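Local coordinates for protein dockerin type 1 (PDB 4DH2) that binds two calcium ions and docks onto a type I cohesin, probably attaching its parent protein, a putative glycoside hydrolase, to the cellulosome, at residues B[9-14]-B[18-23]; B[39-44]-B[48-53]; B[61-64]-B[70-73]. One frame throughout, in Å; residues are numbered along the deposited sequence.

Contact 1 (B[9-14]-B[18-23]). With CA (calcium ion), chain H.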
loop_
_atom_site.group_PDB
_atom_site.type_symbol
_atom_site.label_atom_id
_atom_site.label_comp_id
_atom_site.label_asym_id
_atom_site.label_seq_id
_atom_site.Cartn_x
_atom_site.Cartn_y
_atom_site.Cartn_z
ATOM N N ASP B 9 11.825 13.094 4.938
ATOM C CA ASP B 9 11.947 13.372 3.513
ATOM C C ASP B 9 13.417 13.368 3.116
ATOM O O ASP B 9 14.072 14.417 2.983
ATOM C CB ASP B 9 11.285 14.719 3.161
ATOM C CG ASP B 9 11.449 15.080 1.711
ATOM O OD1 ASP B 9 11.736 14.192 0.894
ATOM O OD2 ASP B 9 11.321 16.287 1.368
ATOM N N VAL B 10 13.955 12.166 2.964
ATOM C CA VAL B 10 15.382 12.013 2.819
ATOM C C VAL B 10 15.912 12.300 1.417
ATOM O O VAL B 10 17.111 12.386 1.252
ATOM C CB VAL B 10 15.865 10.613 3.297
ATOM C CG1 VAL B 10 15.446 10.384 4.754
ATOM C CG2 VAL B 10 15.363 9.515 2.390
ATOM N N ASN B 11 15.040 12.473 0.417
ATOM C CA ASN B 11 15.506 12.934 -0.896
ATOM C C ASN B 11 15.097 14.379 -1.179
ATOM O O ASN B 11 15.290 14.863 -2.282
ATOM C CB ASN B 11 15.038 12.028 -2.043
ATOM C CG ASN B 11 13.530 11.858 -2.118
ATOM O OD1 ASN B 11 12.741 12.515 -1.425
ATOM N ND2 ASN B 11 13.116 10.940 -2.982
ATOM N N ALA B 12 14.543 15.039 -0.166
ATOM C CA ALA B 12 14.231 16.469 -0.226
ATOM C C ALA B 12 13.350 16.805 -1.429
ATOM O O ALA B 12 13.605 17.778 -2.149
ATOM C CB ALA B 12 15.549 17.310 -0.241
ATOM N N ASP B 13 12.303 16.021 -1.654
ATOM C CA ASP B 13 11.420 16.312 -2.778
ATOM C C ASP B 13 10.093 16.851 -2.254
ATOM O O ASP B 13 9.146 17.016 -3.007
ATOM C CB ASP B 13 11.246 15.110 -3.716
ATOM C CG ASP B 13 10.435 13.980 -3.099
ATOM O OD1 ASP B 13 10.108 14.050 -1.897
ATOM O OD2 ASP B 13 10.121 13.017 -3.831
ATOM N N GLY B 14 10.028 17.131 -0.952
ATOM C CA GLY B 14 8.844 17.740 -0.373
ATOM C C GLY B 14 7.860 16.807 0.296
ATOM O O GLY B 14 6.997 17.262 1.045
ATOM N N ILE B 18 7.323 6.156 -0.702
ATOM C CA ILE B 18 8.120 4.951 -0.803
ATOM C C ILE B 18 9.572 5.244 -1.174
ATOM O O ILE B 18 10.461 4.503 -0.781
ATOM C CB ILE B 18 7.558 3.946 -1.841
ATOM C CG1 ILE B 18 7.376 4.649 -3.193
ATOM C CG2 ILE B 18 6.268 3.344 -1.321
ATOM C CD1 ILE B 18 6.998 3.754 -4.296
ATOM N N SER B 19 9.842 6.282 -1.966
ATOM C CA SER B 19 11.235 6.531 -2.307
ATOM C C SER B 19 12.082 6.806 -1.060
ATOM O O SER B 19 13.258 6.409 -0.989
ATOM C CB SER B 19 11.378 7.670 -3.325
ATOM O OG SER B 19 10.798 7.276 -4.561
ATOM N N ASP B 20 11.525 7.525 -0.092
ATOM C CA ASP B 20 12.258 7.792 1.133
ATOM C C ASP B 20 12.481 6.518 1.928
ATOM O O ASP B 20 13.508 6.343 2.579
ATOM C CB ASP B 20 11.498 8.790 1.972
ATOM C CG ASP B 20 11.267 10.082 1.213
ATOM O OD1 ASP B 20 12.236 10.824 0.987
ATOM O OD2 ASP B 20 10.117 10.289 0.800
ATOM N N TYR B 21 11.500 5.630 1.892
ATOM C CA TYR B 21 11.626 4.337 2.568
ATOM C C TYR B 21 12.735 3.474 1.958
ATOM O O TYR B 21 13.582 2.897 2.671
ATOM C CB TYR B 21 10.288 3.596 2.469
ATOM C CG TYR B 21 10.185 2.305 3.249
ATOM C CD1 TYR B 21 10.423 2.271 4.612
ATOM C CD2 TYR B 21 9.796 1.130 2.618
ATOM C CE1 TYR B 21 10.322 1.101 5.319
ATOM C CE2 TYR B 21 9.690 -0.056 3.328
ATOM C CZ TYR B 21 9.957 -0.048 4.682
ATOM O OH TYR B 21 9.856 -1.206 5.413
ATOM N N VAL B 22 12.731 3.361 0.638
ATOM C CA VAL B 22 13.762 2.598 -0.055
ATOM C C VAL B 22 15.139 3.203 0.194
ATOM O O VAL B 22 16.113 2.468 0.498
ATOM C CB VAL B 22 13.473 2.564 -1.565
ATOM C CG1 VAL B 22 14.601 1.904 -2.303
ATOM C CG2 VAL B 22 12.139 1.794 -1.825
ATOM N N LEU B 23 15.237 4.538 0.124
ATOM C CA LEU B 23 16.503 5.209 0.406
ATOM C C LEU B 23 16.990 4.977 1.847
ATOM O O LEU B 23 18.190 4.724 2.080
ATOM C CB LEU B 23 16.416 6.704 0.107
ATOM C CG LEU B 23 16.389 7.085 -1.380
ATOM C CD1 LEU B 23 16.050 8.556 -1.513
ATOM C CD2 LEU B 23 17.693 6.784 -2.090
HETATM CA CA CA H . 10.771 12.346 -0.279
HETATM O O HOH W 1 10.146 10.962 -2.161
#

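Contact 2 (B[39-44]-B[48-53]). With CA (calcium ion), chain I.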
loop_
_atom_site.group_PDB
_atom_site.type_symbol
_atom_site.label_atom_id
_atom_site.label_comp_id
_atom_site.label_asym_id
_atom_site.label_seq_id
_atom_site.Cartn_x
_atom_site.Cartn_y
_atom_site.Cartn_z
ATOM N N ASP B 39 20.917 17.369 5.460
ATOM C CA ASP B 39 21.178 17.108 6.868
ATOM C C ASP B 39 20.624 15.727 7.237
ATOM O O ASP B 39 19.454 15.614 7.599
ATOM C CB ASP B 39 20.503 18.199 7.713
ATOM C CG ASP B 39 20.895 18.135 9.192
ATOM O OD1 ASP B 39 21.334 17.061 9.673
ATOM O OD2 ASP B 39 20.748 19.169 9.881
ATOM N N ASP B 40 21.459 14.697 7.146
ATOM C CA ASP B 40 21.014 13.320 7.357
ATOM C C ASP B 40 20.236 13.159 8.648
ATOM O O ASP B 40 19.182 12.520 8.686
ATOM C CB ASP B 40 22.212 12.377 7.412
ATOM C CG ASP B 40 22.915 12.261 6.090
ATOM O OD1 ASP B 40 22.312 12.644 5.064
ATOM O OD2 ASP B 40 24.078 11.801 6.072
ATOM N N MET B 41 20.786 13.706 9.721
ATOM C CA MET B 41 20.204 13.498 11.021
ATOM C C MET B 41 18.849 14.207 11.118
ATOM O O MET B 41 17.901 13.682 11.697
ATOM C CB MET B 41 21.169 13.968 12.102
ATOM C CG MET B 41 20.801 13.481 13.484
ATOM S SD MET B 41 20.902 11.682 13.765
ATOM C CE MET B 41 22.684 11.441 13.682
ATOM N N TRP B 42 18.728 15.395 10.542
ATOM C CA TRP B 42 17.452 16.088 10.646
ATOM C C TRP B 42 16.356 15.311 9.898
ATOM O O TRP B 42 15.288 15.025 10.450
ATOM C CB TRP B 42 17.534 17.520 10.124
ATOM C CG TRP B 42 16.197 18.127 10.194
ATOM C CD1 TRP B 42 15.366 18.383 9.155
ATOM C CD2 TRP B 42 15.487 18.495 11.386
ATOM N NE1 TRP B 42 14.184 18.909 9.616
ATOM C CE2 TRP B 42 14.232 18.990 10.983
ATOM C CE3 TRP B 42 15.796 18.465 12.752
ATOM C CZ2 TRP B 42 13.281 19.451 11.893
ATOM C CZ3 TRP B 42 14.851 18.926 13.659
ATOM C CH2 TRP B 42 13.608 19.414 13.222
ATOM N N VAL B 43 16.657 14.896 8.675
ATOM C CA VAL B 43 15.654 14.199 7.871
ATOM C C VAL B 43 15.507 12.727 8.225
ATOM O O VAL B 43 14.415 12.162 8.068
ATOM C CB VAL B 43 15.942 14.321 6.359
ATOM C CG1 VAL B 43 15.955 15.789 5.946
ATOM C CG2 VAL B 43 17.274 13.637 5.991
ATOM N N GLY B 44 16.588 12.082 8.656
ATOM C CA GLY B 44 16.562 10.633 8.833
ATOM C C GLY B 44 16.276 10.141 10.221
ATOM O O GLY B 44 15.848 8.996 10.373
ATOM N N GLY B 48 13.875 11.076 16.823
ATOM C CA GLY B 48 14.607 12.087 17.562
ATOM C C GLY B 48 15.470 11.552 18.692
ATOM O O GLY B 48 15.634 12.227 19.704
ATOM N N ASP B 49 16.025 10.352 18.534
ATOM C CA ASP B 49 16.960 9.812 19.515
ATOM C C ASP B 49 18.407 10.070 19.101
ATOM O O ASP B 49 19.343 9.542 19.708
ATOM C CB ASP B 49 16.729 8.314 19.762
ATOM C CG ASP B 49 16.855 7.478 18.505
ATOM O OD1 ASP B 49 17.158 8.047 17.444
ATOM O OD2 ASP B 49 16.653 6.246 18.590
ATOM N N ASN B 50 18.574 10.913 18.086
ATOM C CA ASN B 50 19.880 11.288 17.566
ATOM C C ASN B 50 20.686 10.119 17.010
ATOM O O ASN B 50 21.918 10.140 16.962
ATOM C CB ASN B 50 20.696 12.017 18.621
ATOM C CG ASN B 50 21.345 13.250 18.075
ATOM O OD1 ASN B 50 20.782 13.923 17.203
ATOM N ND2 ASN B 50 22.542 13.556 18.562
ATOM N N VAL B 51 19.966 9.104 16.570
ATOM C CA VAL B 51 20.556 7.965 15.864
ATOM C C VAL B 51 19.723 7.760 14.594
ATOM O O VAL B 51 18.515 8.025 14.610
ATOM C CB VAL B 51 20.494 6.711 16.705
ATOM C CG1 VAL B 51 21.079 5.550 15.951
ATOM C CG2 VAL B 51 21.257 6.925 18.027
ATOM N N ILE B 52 20.358 7.348 13.505
ATOM C CA ILE B 52 19.612 6.863 12.333
ATOM C C ILE B 52 19.837 5.370 12.249
ATOM O O ILE B 52 20.976 4.899 12.118
ATOM C CB ILE B 52 20.083 7.470 11.008
ATOM C CG1 ILE B 52 20.068 8.994 11.052
ATOM C CG2 ILE B 52 19.168 6.986 9.874
ATOM C CD1 ILE B 52 20.659 9.642 9.775
ATOM N N ASN B 53 18.756 4.606 12.334
ATOM C CA ASN B 53 18.880 3.161 12.241
ATOM C C ASN B 53 17.529 2.516 11.935
ATOM O O ASN B 53 16.623 3.202 11.491
ATOM C CB ASN B 53 19.513 2.583 13.499
ATOM C CG ASN B 53 18.689 2.785 14.731
ATOM O OD1 ASN B 53 17.509 3.166 14.692
ATOM N ND2 ASN B 53 19.319 2.531 15.874
HETATM CA CA CA I . 16.341 7.609 15.234
HETATM O O HOH W 2 16.555 5.481 16.073
#

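Contact 3 (B[61-64]-B[70-73]). With SO4 (sulfate ion), chain K.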
loop_
_atom_site.group_PDB
_atom_site.type_symbol
_atom_site.label_atom_id
_atom_site.label_comp_id
_atom_site.label_asym_id
_atom_site.label_seq_id
_atom_site.Cartn_x
_atom_site.Cartn_y
_atom_site.Cartn_z
ATOM N N LYS B 61 7.911 2.943 7.833
ATOM C CA LYS B 61 6.975 1.895 7.440
ATOM C C LYS B 61 5.623 2.181 8.073
ATOM O O LYS B 61 4.602 2.153 7.381
ATOM C CB LYS B 61 7.489 0.519 7.863
ATOM C CG LYS B 61 6.539 -0.644 7.605
ATOM C CD LYS B 61 6.994 -1.976 8.226
ATOM C CE LYS B 61 8.085 -2.649 7.395
ATOM N NZ LYS B 61 8.228 -4.137 7.618
ATOM N N ARG B 62 5.608 2.456 9.378
ATOM C CA ARG B 62 4.355 2.780 10.096
ATOM C C ARG B 62 3.617 3.977 9.498
ATOM O O ARG B 62 2.374 3.999 9.391
ATOM C CB ARG B 62 4.632 3.033 11.594
ATOM C CG ARG B 62 4.975 1.787 12.378
ATOM C CD ARG B 62 5.285 2.147 13.825
ATOM N NE ARG B 62 5.698 1.001 14.599
ATOM C CZ ARG B 62 6.213 1.076 15.826
ATOM N NH1 ARG B 62 6.387 2.261 16.405
ATOM N NH2 ARG B 62 6.559 -0.032 16.473
ATOM N N TYR B 63 4.376 4.992 9.125
ATOM C CA TYR B 63 3.820 6.178 8.517
ATOM C C TYR B 63 3.198 5.821 7.174
ATOM O O TYR B 63 2.073 6.221 6.883
ATOM C CB TYR B 63 4.931 7.209 8.358
ATOM C CG TYR B 63 4.521 8.500 7.689
ATOM C CD1 TYR B 63 4.056 9.578 8.430
ATOM C CD2 TYR B 63 4.619 8.646 6.321
ATOM C CE1 TYR B 63 3.695 10.778 7.801
ATOM C CE2 TYR B 63 4.255 9.826 5.687
ATOM C CZ TYR B 63 3.793 10.885 6.433
ATOM O OH TYR B 63 3.442 12.059 5.789
ATOM N N LEU B 64 3.890 5.016 6.372
ATOM C CA LEU B 64 3.400 4.730 5.031
ATOM C C LEU B 64 2.196 3.772 5.083
ATOM O O LEU B 64 1.403 3.732 4.142
ATOM C CB LEU B 64 4.502 4.173 4.134
ATOM C CG LEU B 64 5.605 5.176 3.800
ATOM C CD1 LEU B 64 6.681 4.466 2.992
ATOM C CD2 LEU B 64 5.058 6.411 3.045
ATOM N N GLU B 70 2.193 11.154 11.971
ATOM C CA GLU B 70 3.414 11.944 11.980
ATOM C C GLU B 70 4.480 11.200 12.781
ATOM O O GLU B 70 4.186 10.223 13.466
ATOM C CB GLU B 70 3.174 13.296 12.650
ATOM C CG GLU B 70 2.872 13.148 14.128
ATOM C CD GLU B 70 2.266 14.392 14.739
ATOM O OE1 GLU B 70 2.626 15.510 14.316
ATOM O OE2 GLU B 70 1.422 14.244 15.646
ATOM N N PHE B 71 5.701 11.709 12.706
ATOM C CA PHE B 71 6.833 11.121 13.412
ATOM C C PHE B 71 7.002 11.751 14.788
ATOM O O PHE B 71 6.605 12.890 15.022
ATOM C CB PHE B 71 8.104 11.312 12.589
ATOM C CG PHE B 71 8.037 10.651 11.254
ATOM C CD1 PHE B 71 7.937 9.255 11.167
ATOM C CD2 PHE B 71 8.060 11.389 10.097
ATOM C CE1 PHE B 71 7.842 8.627 9.933
ATOM C CE2 PHE B 71 7.976 10.758 8.856
ATOM C CZ PHE B 71 7.867 9.375 8.789
ATOM N N PRO B 72 7.601 11.008 15.704
ATOM C CA PRO B 72 7.750 11.529 17.064
ATOM C C PRO B 72 8.463 12.872 17.099
ATOM O O PRO B 72 8.051 13.747 17.866
ATOM C CB PRO B 72 8.561 10.445 17.765
ATOM C CG PRO B 72 8.186 9.191 17.038
ATOM C CD PRO B 72 7.963 9.581 15.606
ATOM N N LYS B 73 9.492 13.052 16.272
ATOM C CA LYS B 73 10.211 14.319 16.250
ATOM C C LYS B 73 9.453 15.361 15.424
ATOM O O LYS B 73 8.912 15.033 14.376
ATOM C CB LYS B 73 11.597 14.107 15.665
ATOM C CG LYS B 73 12.445 15.361 15.570
ATOM C CD LYS B 73 13.877 15.043 15.142
ATOM C CE LYS B 73 14.041 15.142 13.621
ATOM N NZ LYS B 73 15.422 14.773 13.148
HETATM S S SO4 K . 5.256 -2.468 14.269
HETATM O O1 SO4 K . 4.849 -3.671 13.549
HETATM O O2 SO4 K . 6.447 -2.774 15.065
HETATM O O3 SO4 K . 5.576 -1.416 13.307
HETATM O O4 SO4 K . 4.163 -2.005 15.132
#

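Contact 1 (B[9-14]-B[18-23])
The carboxylates of D9 and D20 meet at a calcium ion with their planes 89° apart, and the N11 amide stands 75° from that of D20. D20 grips the metal with both oxygens, OD1 at 2.5 Å and OD2 at 2.4 Å from the calcium. With CG anti to the carbonyl carbon (chi1 -58°), the carboxylate reaches from the helix toward the loop. The D20 carboxylate is further steadied by N17 N, which is hydrogen-bonded to OD2, and by a weak bond from N11 N to D20 OD1 at 3.3 Å. D9 binds the metal through OD1 alone, while both its oxygens hold the loop: D13 N reaches the syn lone pair of OD1, and G14 N lies 2.8 Å from OD2. The N11 amide, D13 OD1, the V15 carbonyl and a water complete seven ligands, and the water donates to D13 OD2 at 2.6 Å. This is the first calcium site of the dockerin, an EF-hand-like loop that opens with a type I turn at D9-A12 and runs into helix 18-28. Beside the metal the packing is apolar: V10 CG2 meets L23 CB at 3.8 Å, and N11 CB lies 3.7 Å from L23 CD1. Beyond them V10 rests on F35, and L23 packs on I32 and P36 of its own chain and on L146 of the cohesin chain.

Contact 2 (B[39-44]-B[48-53])
M41 and I52 carry this contact, with the sulfur of one lying over the loop and the branched side chain of the other turned in against helix 40-44. M41 SD sits 3.6 Å from N50 C, and its methyl carbon CE comes equally close, 3.6 Å, to N50 O; the thioether lies over the face of the N50-V51 peptide, its SD-CE bond running alongside C=O. The M41 side chain starts with CG anti to the backbone N and bends at chi2 (66°) and chi3 (69°). The N50 side chain crosses it at about a right angle, OD1 beside M41 CG. I52 packs next to it: CG1 touches M41 SD at 3.9 Å, CD1 lies 3.4 Å from D40 O, and CG2 faces the carbonyl of G44. D40 O is also the acceptor for G44 N in the helix, and G44, having no side chain, allows I52 to lie close to the backbone. The second calcium loop of the dockerin, with an EF-hand-like ligand pattern, lies between helix 40-44 and helix 54-64. In that loop D49 OD1 binds the calcium at 2.4 Å and V51 O at 2.3 Å, beside D45, N47, D56 and a water. The two ligands are also joined by an Asx turn, V51 N donating to D49 OD1 at 3.1 Å from above the carboxylate plane. The water donates to both D49 OD2 and N53 OD1, and N53 in turn caps helix 54-64 at I55 N. At the start of the other helix D39 is the N-cap, its OD1 taking W42 N at 3.2 Å. Farther out, M24 and Y27 of helix 18-28 pack on I52.

Contact 3 (B[61-64]-B[70-73])
Y63 leaves helix 54-64, the last helix of the dockerin, with CG anti to the backbone N (chi1 178°), while F71, on the C-terminal tail that folds back along that helix, turns its ring toward it with CG beside its own backbone N (chi1 -61°), and the two rings meet as an offset stack. Their centroids are 4.8 Å apart and the planes are inclined by 25°. The overlap is partial: F71 CE2 lies over the rim of one Y63 face, F71 CZ comes within 3.6 Å of Y63 CG, and F71 CE1 is equally close, 3.6 Å, to Y63 CB. The E70 backbone N stands at the Y63 ring edge, V16 packs on Y63, and V46, Y59 and L60 also pack against F71. On another side of the helix, K61 forms a salt bridge with D79 of the cohesin chain. R62, extended from CG to NE, turns to a sulfate that is probably from the crystallisation liquor and is also bound by N58. The ion lies at the edge of the guanidinium and takes two nearly straight bonds, NE to O3 at 2.7 Å and NH2 to O2 at 3.1 Å.

How the contacts relate
The three contacts follow one another along the chain, yet all touch in space. Contacts 1 and 2 lie on opposite sides of the chain's centre and contribute ligands to the two calcium sites, whose ions are 17.1 Å apart; the first calcium loop meets helix 40-44 where V10 CG1 packs 3.9 Å from V43 O. Contact 3 lies about 13 Å, centre to centre, from both. It joins contact 1 through helix-to-helix packing, Y21 CB against L64 CD1 at 3.7 Å, and contact 2 through the tail, K73 NZ making a probable hydrogen bond to W42 O at 2.7 Å. Y21, K61 and L64 all pack on L92 of the cohesin chain, which contact 2 does not touch.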